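Local coordinates for protein mRNA export factor (Human herpesvirus 1, PDB 4YXP) that regulates viral gene expression, exports intronless viral mRNAs from the nucleus and inhibits host splicing, its folded C-terminal domain forming an intertwined, zinc-binding homodimer, at residues B[164-170]-B[186-190]. Residues are numbered along the deposited sequence.
Sequences YLKARGL and KDIAS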
loop_
_atom_site.group_PDB
_atom_site.type_symbol
_atom_site.label_atom_id
_atom_site.label_comp_id
_atom_site.label_asym_id
_atom_site.label_seq_id
_atom_site.Cartn_x
_atom_site.Cartn_y
_atom_site.Cartn_z
ATOM N N TYR B 164 12.845 0.493 -14.076
ATOM C CA TYR B 164 12.229 0.013 -15.315
ATOM C C TYR B 164 11.820 1.151 -16.253
ATOM O O TYR B 164 12.090 1.102 -17.454
ATOM C CB TYR B 164 11.006 -0.853 -14.996
ATOM C CG TYR B 164 10.171 -1.218 -16.209
ATOM C CD1 TYR B 164 10.480 -2.330 -16.983
ATOM C CD2 TYR B 164 9.072 -0.454 -16.571
ATOM C CE1 TYR B 164 9.714 -2.666 -18.092
ATOM C CE2 TYR B 164 8.302 -0.782 -17.673
ATOM C CZ TYR B 164 8.626 -1.888 -18.427
ATOM O OH TYR B 164 7.858 -2.212 -19.522
ATOM N N LEU B 165 11.155 2.169 -15.714
ATOM C CA LEU B 165 10.683 3.275 -16.539
ATOM C C LEU B 165 11.852 4.049 -17.139
ATOM O O LEU B 165 11.785 4.508 -18.279
ATOM C CB LEU B 165 9.786 4.209 -15.722
ATOM C CG LEU B 165 8.432 3.615 -15.316
ATOM C CD1 LEU B 165 7.701 4.532 -14.353
ATOM C CD2 LEU B 165 7.565 3.341 -16.545
ATOM N N LYS B 166 12.929 4.181 -16.375
ATOM C CA LYS B 166 14.123 4.861 -16.863
ATOM C C LYS B 166 14.746 4.117 -18.045
ATOM O O LYS B 166 15.252 4.738 -18.980
ATOM C CB LYS B 166 15.151 5.008 -15.742
ATOM C CG LYS B 166 15.473 6.452 -15.388
ATOM C CD LYS B 166 16.728 6.566 -14.530
ATOM C CE LYS B 166 17.983 6.200 -15.317
ATOM N NZ LYS B 166 19.227 6.417 -14.532
ATOM N N ALA B 167 14.712 2.789 -17.998
ATOM C CA ALA B 167 15.272 1.970 -19.070
ATOM C C ALA B 167 14.461 2.109 -20.355
ATOM O O ALA B 167 15.002 2.007 -21.456
ATOM C CB ALA B 167 15.334 0.511 -18.645
ATOM N N ARG B 168 13.162 2.340 -20.208
ATOM C CA ARG B 168 12.271 2.458 -21.356
ATOM C C ARG B 168 12.194 3.893 -21.872
ATOM O O ARG B 168 11.496 4.171 -22.846
ATOM C CB ARG B 168 10.872 1.957 -20.993
ATOM C CG ARG B 168 10.832 0.503 -20.541
ATOM C CD ARG B 168 11.571 -0.395 -21.518
ATOM N NE ARG B 168 11.318 -1.812 -21.282
ATOM C CZ ARG B 168 11.771 -2.789 -22.061
ATOM N NH1 ARG B 168 12.505 -2.504 -23.131
ATOM N NH2 ARG B 168 11.491 -4.055 -21.773
ATOM N N GLY B 169 12.916 4.800 -21.221
ATOM C CA GLY B 169 12.930 6.191 -21.627
ATOM C C GLY B 169 11.598 6.874 -21.398
ATOM O O GLY B 169 11.214 7.775 -22.145
ATOM N N LEU B 170 10.890 6.443 -20.357
ATOM C CA LEU B 170 9.580 6.997 -20.041
ATOM C C LEU B 170 9.626 7.908 -18.827
ATOM O O LEU B 170 10.634 7.987 -18.124
ATOM C CB LEU B 170 8.573 5.873 -19.799
ATOM C CG LEU B 170 8.332 4.934 -20.982
ATOM C CD1 LEU B 170 7.276 3.903 -20.618
ATOM C CD2 LEU B 170 7.922 5.711 -22.229
ATOM N N LYS B 186 3.187 4.219 -23.315
ATOM C CA LYS B 186 4.030 3.558 -24.311
ATOM C C LYS B 186 4.286 2.092 -23.967
ATOM O O LYS B 186 5.001 1.396 -24.685
ATOM C CB LYS B 186 5.365 4.293 -24.448
ATOM C CG LYS B 186 5.249 5.741 -24.902
ATOM C CD LYS B 186 4.651 5.864 -26.301
ATOM C CE LYS B 186 4.513 7.323 -26.710
ATOM N NZ LYS B 186 3.643 7.509 -27.905
ATOM N N ASP B 187 3.703 1.625 -22.869
ATOM C CA ASP B 187 3.882 0.242 -22.439
ATOM C C ASP B 187 2.813 -0.115 -21.417
ATOM O O ASP B 187 1.961 0.711 -21.090
ATOM C CB ASP B 187 5.279 0.033 -21.844
ATOM C CG ASP B 187 5.351 0.423 -20.376
ATOM O OD1 ASP B 187 4.991 1.572 -20.040
ATOM O OD2 ASP B 187 5.756 -0.428 -19.558
ATOM N N ILE B 188 2.859 -1.340 -20.901
ATOM C CA ILE B 188 1.826 -1.806 -19.981
ATOM C C ILE B 188 1.882 -1.056 -18.648
ATOM O O ILE B 188 0.841 -0.740 -18.065
ATOM C CB ILE B 188 1.932 -3.333 -19.757
ATOM C CG1 ILE B 188 0.803 -3.826 -18.846
ATOM C CG2 ILE B 188 3.289 -3.711 -19.165
ATOM C CD1 ILE B 188 -0.587 -3.633 -19.422
ATOM N N ALA B 189 3.082 -0.770 -18.157
ATOM C CA ALA B 189 3.210 -0.091 -16.873
ATOM C C ALA B 189 2.606 1.305 -16.947
ATOM O O ALA B 189 1.799 1.682 -16.095
ATOM C CB ALA B 189 4.664 -0.018 -16.442
ATOM N N SER B 190 2.991 2.071 -17.961
ATOM C CA SER B 190 2.467 3.424 -18.111
ATOM C C SER B 190 0.971 3.390 -18.432
ATOM O O SER B 190 0.229 4.280 -18.023
ATOM C CB SER B 190 3.236 4.192 -19.193
ATOM O OG SER B 190 3.285 3.487 -20.416
#
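One hydrogen bond joins the C-terminal end of helix 146-167 to the start of helix 188-204 within the CHC2-type zinc finger: Y164 OH donates to D187 OD2 at 2.8 Å, the acceptor lying at the ring edge. D187 is the N-cap of the second helix. Its OD1 accepts from S190 N (2.9 Å), a capping bond, and from S190 OG (2.6 Å), while OD2 takes a weak bond from A189 N (3.0 Å). S190 OG in turn accepts from K186 N at 3.0 Å. Apolar contacts lie beside these bonds: A189 CB meets Y164 CE2 at 3.9 Å and L165 CD2 at 4.4 Å, and I238 of helix 230-241 packs on both Y164 and A189. A Schellman motif at G169 ends the first helix and is followed by L170, in van der Waals contact through CD2 with K186 CB (3.7 Å) and through CD1 with D187 OD1 (3.3 Å). The K186 amine leads away to a salt bridge with D9 of the second subunit. Y164 follows the zinc ligand C163, and its side chain lies about 4 Å from that of H242, another ligand. The buried D187 carboxylate thus both caps one helix and ties it to a tyrosine beside the zinc site.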